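Local atomic coordinates of aldehyde dehydrogenase (Listeria monocytogenes, PDB entry 3K9D), a protein that probably acts as an oxidoreductase on aldehyde or oxo groups, with NAD or NADP as the acceptor. Residues A[222-235]-A[374-388]. Sequence-based numbering, arbitrary orientation. Where two conformers were deposited one is given.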
loop_
_atom_site.group_PDB
_atom_site.type_symbol
_atom_site.label_atom_id
_atom_site.label_comp_id
_atom_site.label_asym_id
_atom_site.label_seq_id
_atom_site.Cartn_x
_atom_site.Cartn_y
_atom_site.Cartn_z
ATOM N N GLY A 222 3.039 1.886 -23.487
ATOM C CA GLY A 222 3.684 0.612 -23.738
ATOM C C GLY A 222 4.173 0.398 -25.154
ATOM O O GLY A 222 3.371 0.461 -26.086
ATOM N N PRO A 223 5.496 0.166 -25.323
ATOM C CA PRO A 223 6.006 -0.321 -26.613
ATOM C C PRO A 223 5.523 -1.736 -26.912
ATOM O O PRO A 223 5.297 -2.533 -25.976
ATOM C CB PRO A 223 7.536 -0.323 -26.423
ATOM C CG PRO A 223 7.789 0.566 -25.241
ATOM C CD PRO A 223 6.586 0.351 -24.348
ATOM N N ALA A 224 5.351 -2.044 -28.199
ATOM C CA ALA A 224 5.102 -3.426 -28.650
ATOM C C ALA A 224 6.255 -3.864 -29.526
ATOM O O ALA A 224 6.377 -3.418 -30.662
ATOM C CB ALA A 224 3.796 -3.527 -29.420
ATOM N N PHE A 225 7.102 -4.735 -28.990
ATOM C CA PHE A 225 8.276 -5.234 -29.712
ATOM C C PHE A 225 7.894 -6.515 -30.483
ATOM O O PHE A 225 7.672 -7.579 -29.904
ATOM C CB PHE A 225 9.463 -5.439 -28.737
ATOM C CG PHE A 225 10.707 -6.055 -29.359
ATOM C CD1 PHE A 225 11.092 -5.770 -30.661
ATOM C CD2 PHE A 225 11.503 -6.913 -28.609
ATOM C CE1 PHE A 225 12.220 -6.355 -31.212
ATOM C CE2 PHE A 225 12.646 -7.492 -29.143
ATOM C CZ PHE A 225 13.000 -7.216 -30.455
ATOM N N ILE A 226 7.772 -6.386 -31.799
ATOM C CA ILE A 226 7.576 -7.564 -32.629
ATOM C C ILE A 226 8.979 -8.063 -32.915
ATOM O O ILE A 226 9.681 -7.523 -33.778
ATOM C CB ILE A 226 6.852 -7.251 -33.954
ATOM C CG1 ILE A 226 5.541 -6.502 -33.714
ATOM C CG2 ILE A 226 6.631 -8.528 -34.744
ATOM C CD1 ILE A 226 4.833 -6.063 -35.028
ATOM N N GLU A 227 9.395 -9.064 -32.144
ATOM C CA GLU A 227 10.715 -9.623 -32.244
ATOM C C GLU A 227 10.736 -10.529 -33.480
ATOM O O GLU A 227 9.678 -10.929 -33.956
ATOM C CB GLU A 227 11.048 -10.346 -30.932
ATOM C CG GLU A 227 12.469 -10.852 -30.807
ATOM C CD GLU A 227 12.618 -12.282 -31.276
ATOM O OE1 GLU A 227 11.619 -13.032 -31.222
ATOM O OE2 GLU A 227 13.731 -12.648 -31.700
ATOM N N ARG A 228 11.924 -10.823 -34.015
ATOM C CA ARG A 228 12.035 -11.486 -35.318
ATOM C C ARG A 228 11.453 -12.901 -35.388
ATOM O O ARG A 228 11.049 -13.353 -36.459
ATOM C CB ARG A 228 13.474 -11.440 -35.843
ATOM C CG ARG A 228 14.474 -12.314 -35.095
ATOM C CD ARG A 228 15.854 -12.215 -35.757
ATOM N NE ARG A 228 16.467 -10.911 -35.519
ATOM C CZ ARG A 228 17.629 -10.505 -36.028
ATOM N NH1 ARG A 228 18.322 -11.287 -36.838
ATOM N NH2 ARG A 228 18.096 -9.298 -35.741
ATOM N N SER A 229 11.374 -13.590 -34.251
ATOM C CA SER A 229 10.763 -14.917 -34.228
ATOM C C SER A 229 9.226 -14.898 -34.303
ATOM O O SER A 229 8.627 -15.958 -34.435
ATOM C CB SER A 229 11.217 -15.725 -33.000
ATOM O OG SER A 229 10.536 -15.303 -31.837
ATOM N N ALA A 230 8.605 -13.709 -34.230
ATOM C CA ALA A 230 7.149 -13.605 -34.091
ATOM C C ALA A 230 6.366 -13.980 -35.334
ATOM O O ALA A 230 6.869 -13.898 -36.435
ATOM C CB ALA A 230 6.732 -12.210 -33.630
ATOM N N ASN A 231 5.123 -14.384 -35.113
ATOM C CA ASN A 231 4.124 -14.542 -36.153
ATOM C C ASN A 231 3.576 -13.134 -36.473
ATOM O O ASN A 231 2.790 -12.594 -35.706
ATOM C CB ASN A 231 3.029 -15.452 -35.600
ATOM C CG ASN A 231 1.967 -15.792 -36.613
ATOM O OD1 ASN A 231 1.343 -14.917 -37.202
ATOM N ND2 ASN A 231 1.723 -17.084 -36.788
ATOM N N ILE A 232 4.009 -12.560 -37.593
ATOM C CA ILE A 232 3.665 -11.176 -37.965
ATOM C C ILE A 232 2.157 -10.970 -38.172
ATOM O O ILE A 232 1.580 -10.060 -37.581
ATOM C CB ILE A 232 4.454 -10.648 -39.226
ATOM C CG1 ILE A 232 5.951 -10.965 -39.146
ATOM C CG2 ILE A 232 4.222 -9.151 -39.437
ATOM C CD1 ILE A 232 6.659 -10.288 -38.017
ATOM N N PRO A 233 1.506 -11.809 -39.034
ATOM C CA PRO A 233 0.070 -11.549 -39.187
ATOM C C PRO A 233 -0.722 -11.528 -37.865
ATOM O O PRO A 233 -1.602 -10.687 -37.696
ATOM C CB PRO A 233 -0.405 -12.715 -40.083
ATOM C CG PRO A 233 0.798 -13.035 -40.914
ATOM C CD PRO A 233 1.931 -12.926 -39.911
ATOM N N ARG A 234 -0.405 -12.426 -36.935
ATOM C CA ARG A 234 -1.058 -12.403 -35.620
ATOM C C ARG A 234 -0.580 -11.245 -34.727
ATOM O O ARG A 234 -1.389 -10.668 -34.012
ATOM C CB ARG A 234 -0.894 -13.737 -34.881
ATOM C CG ARG A 234 -1.825 -13.876 -33.670
ATOM C CD ARG A 234 -1.805 -15.294 -33.142
ATOM N NE ARG A 234 -0.435 -15.687 -32.825
ATOM C CZ ARG A 234 0.060 -15.775 -31.597
ATOM N NH1 ARG A 234 -0.710 -15.533 -30.539
ATOM N NH2 ARG A 234 1.328 -16.133 -31.434
ATOM N N ALA A 235 0.716 -10.909 -34.771
ATOM C CA ALA A 235 1.230 -9.769 -33.997
ATOM C C ALA A 235 0.557 -8.478 -34.442
ATOM O O ALA A 235 0.136 -7.690 -33.606
ATOM C CB ALA A 235 2.758 -9.642 -34.096
ATOM N N THR A 374 2.798 -0.923 -18.685
ATOM C CA THR A 374 2.732 -2.070 -19.608
ATOM C C THR A 374 3.815 -1.984 -20.701
ATOM O O THR A 374 4.203 -0.892 -21.102
ATOM C CB THR A 374 1.342 -2.119 -20.307
ATOM O OG1 THR A 374 0.304 -2.002 -19.338
ATOM C CG2 THR A 374 1.136 -3.420 -21.049
ATOM N N LEU A 375 4.315 -3.144 -21.129
ATOM C CA LEU A 375 5.075 -3.317 -22.361
ATOM C C LEU A 375 4.559 -4.623 -22.985
ATOM O O LEU A 375 4.166 -5.537 -22.273
ATOM C CB LEU A 375 6.594 -3.378 -22.092
ATOM C CG LEU A 375 7.551 -3.643 -23.269
ATOM C CD1 LEU A 375 8.829 -2.891 -23.144
ATOM C CD2 LEU A 375 7.859 -5.131 -23.419
ATOM N N ILE A 376 4.533 -4.686 -24.312
ATOM C CA ILE A 376 4.021 -5.852 -25.036
ATOM C C ILE A 376 5.164 -6.417 -25.888
ATOM O O ILE A 376 5.962 -5.672 -26.429
ATOM C CB ILE A 376 2.772 -5.495 -25.912
ATOM C CG1 ILE A 376 1.693 -4.758 -25.105
ATOM C CG2 ILE A 376 2.179 -6.754 -26.576
ATOM C CD1 ILE A 376 1.751 -3.221 -25.195
ATOM N N ILE A 377 5.292 -7.741 -25.938
ATOM C CA ILE A 377 6.278 -8.371 -26.791
ATOM C C ILE A 377 5.635 -9.526 -27.571
ATOM O O ILE A 377 4.845 -10.308 -27.024
ATOM C CB ILE A 377 7.524 -8.888 -25.985
ATOM C CG1 ILE A 377 8.636 -9.354 -26.951
ATOM C CG2 ILE A 377 7.126 -9.975 -24.997
ATOM C CD1 ILE A 377 9.944 -9.837 -26.295
ATOM N N HIS A 378 5.975 -9.604 -28.855
ATOM C CA HIS A 378 5.563 -10.705 -29.700
ATOM C C HIS A 378 6.815 -11.423 -30.097
ATOM O O HIS A 378 7.713 -10.839 -30.708
ATOM C CB HIS A 378 4.778 -10.207 -30.922
ATOM C CG HIS A 378 3.554 -9.426 -30.563
ATOM N ND1 HIS A 378 2.306 -9.999 -30.448
ATOM C CD2 HIS A 378 3.389 -8.109 -30.287
ATOM C CE1 HIS A 378 1.427 -9.071 -30.117
ATOM N NE2 HIS A 378 2.063 -7.918 -29.997
ATOM N N SER A 379 6.874 -12.691 -29.722
ATOM C CA SER A 379 8.088 -13.466 -29.845
ATOM C C SER A 379 7.752 -14.916 -29.613
ATOM O O SER A 379 6.855 -15.225 -28.829
ATOM C CB SER A 379 9.114 -13.045 -28.781
ATOM O OG SER A 379 10.333 -13.715 -28.990
ATOM N N GLU A 380 8.486 -15.794 -30.290
ATOM C CA GLU A 380 8.455 -17.219 -29.969
ATOM C C GLU A 380 9.756 -17.662 -29.284
ATOM O O GLU A 380 10.046 -18.861 -29.150
ATOM C CB GLU A 380 8.170 -18.058 -31.220
ATOM C CG GLU A 380 6.820 -17.734 -31.896
ATOM C CD GLU A 380 5.620 -18.104 -31.038
ATOM O OE1 GLU A 380 5.710 -19.095 -30.285
ATOM O OE2 GLU A 380 4.585 -17.408 -31.113
ATOM N N ASP A 381 10.533 -16.685 -28.835
ATOM C CA ASP A 381 11.808 -16.967 -28.195
ATOM C C ASP A 381 11.690 -16.762 -26.693
ATOM O O ASP A 381 11.721 -15.629 -26.203
ATOM C CB ASP A 381 12.911 -16.081 -28.785
ATOM C CG ASP A 381 14.309 -16.511 -28.356
ATOM O OD1 ASP A 381 14.548 -16.690 -27.147
ATOM O OD2 ASP A 381 15.192 -16.636 -29.221
ATOM N N LYS A 382 11.594 -17.873 -25.973
ATOM C CA LYS A 382 11.372 -17.854 -24.531
ATOM C C LYS A 382 12.551 -17.282 -23.741
ATOM O O LYS A 382 12.364 -16.770 -22.644
ATOM C CB LYS A 382 10.925 -19.229 -24.011
ATOM C CG LYS A 382 12.000 -20.286 -23.808
ATOM C CD LYS A 382 11.540 -21.267 -22.712
ATOM C CE LYS A 382 11.886 -22.724 -23.023
ATOM N NZ LYS A 382 13.313 -23.074 -22.760
ATOM N N GLU A 383 13.745 -17.336 -24.322
ATOM C CA GLU A 383 14.928 -16.761 -23.689
ATOM C C GLU A 383 14.916 -15.243 -23.746
ATOM O O GLU A 383 15.219 -14.594 -22.747
ATOM C CB GLU A 383 16.206 -17.334 -24.294
ATOM C CG GLU A 383 16.258 -18.847 -24.180
ATOM C CD GLU A 383 17.664 -19.399 -24.143
ATOM O OE1 GLU A 383 18.602 -18.709 -24.610
ATOM O OE2 GLU A 383 17.823 -20.538 -23.647
ATOM N N ILE A 384 14.529 -14.680 -24.895
ATOM C CA ILE A 384 14.484 -13.216 -25.065
ATOM C C ILE A 384 13.377 -12.642 -24.187
ATOM O O ILE A 384 13.571 -11.612 -23.520
ATOM C CB ILE A 384 14.304 -12.795 -26.571
ATOM C CG1 ILE A 384 15.550 -13.170 -27.368
ATOM C CG2 ILE A 384 14.088 -11.266 -26.714
ATOM C CD1 ILE A 384 15.422 -12.928 -28.841
ATOM N N ILE A 385 12.233 -13.331 -24.193
ATOM C CA ILE A 385 11.081 -13.016 -23.364
ATOM C C ILE A 385 11.453 -12.964 -21.872
ATOM O O ILE A 385 11.086 -12.016 -21.175
ATOM C CB ILE A 385 9.917 -14.017 -23.567
ATOM C CG1 ILE A 385 9.247 -13.836 -24.941
ATOM C CG2 ILE A 385 8.857 -13.835 -22.477
ATOM C CD1 ILE A 385 8.487 -15.053 -25.411
ATOM N N ARG A 386 12.182 -13.978 -21.404
ATOM C CA ARG A 386 12.701 -14.000 -20.025
ATOM C C ARG A 386 13.626 -12.805 -19.696
ATOM O O ARG A 386 13.591 -12.288 -18.582
ATOM C CB ARG A 386 13.406 -15.327 -19.744
ATOM C CG ARG A 386 13.737 -15.552 -18.271
ATOM C CD ARG A 386 14.714 -16.696 -18.091
ATOM N NE ARG A 386 14.984 -16.943 -16.675
ATOM C CZ ARG A 386 14.205 -17.659 -15.868
ATOM N NH1 ARG A 386 13.078 -18.214 -16.323
ATOM N NH2 ARG A 386 14.554 -17.813 -14.597
ATOM N N GLU A 387 14.442 -12.372 -20.663
ATOM C CA GLU A 387 15.302 -11.195 -20.483
ATOM C C GLU A 387 14.455 -9.930 -20.316
ATOM O O GLU A 387 14.747 -9.089 -19.470
ATOM C CB GLU A 387 16.259 -11.017 -21.670
ATOM C CG GLU A 387 17.349 -12.079 -21.786
ATOM C CD GLU A 387 18.655 -11.687 -21.098
ATOM O OE1 GLU A 387 18.630 -11.251 -19.925
ATOM O OE2 GLU A 387 19.717 -11.839 -21.737
ATOM N N PHE A 388 13.410 -9.813 -21.134
ATOM C CA PHE A 388 12.432 -8.724 -21.036
ATOM C C PHE A 388 11.688 -8.775 -19.692
ATOM O O PHE A 388 11.500 -7.738 -19.023
ATOM C CB PHE A 388 11.465 -8.756 -22.246
ATOM C CG PHE A 388 11.982 -7.995 -23.445
ATOM C CD1 PHE A 388 13.178 -8.368 -24.065
ATOM C CD2 PHE A 388 11.291 -6.889 -23.944
ATOM C CE1 PHE A 388 13.680 -7.661 -25.157
ATOM C CE2 PHE A 388 11.799 -6.158 -25.043
ATOM C CZ PHE A 388 13.003 -6.546 -25.639
#
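Strands 223-226 and 374-378 run parallel, their axes 4.5 Å apart and 13° from alignment, pairing A224 with I376, F225 with I377 and I226 with H378. Four backbone hydrogen bonds join the segments: I376 N to P223 O, F225 N to I376 O, H378 N to F225 O and, just past the first strand, E227 N to H378 O. The strands are inner neighbours in a parallel sheet, as A224 also bonds to strand 256-260 and L375 to strand 396-399. Their following helices pack on opposite faces, an alpha/beta arrangement consistent with the catalytic domain of aldehyde dehydrogenases.

On one face, A235 CB sits over the H378 ring in a CH-pi contact, 3.9 Å from its centroid. On the other, F225, with CG anti to its backbone N (chi1 176°), reaches F388. These ring planes are nearly parallel (21°) but slid until they barely overlap, F225 CD2 meeting F388 CZ at 3.3 Å.

Beyond the strands, E227 OE1 accepts from S379 OG at 2.7 Å, met from above the carboxylate plane, and from S229 OG through its syn lone pair at 2.6 Å. S229 OG accepts in turn from E380 N (2.6 Å), while S379 OG takes D381 N in an ST turn. Nearer the surface, R234 NH2 meets E380 OE2 in a 3.5 Å salt bridge. Gripped by two hydroxyls, E227 OE1 ties both strand-to-helix loops together; these donors would probably favour its carboxylate form.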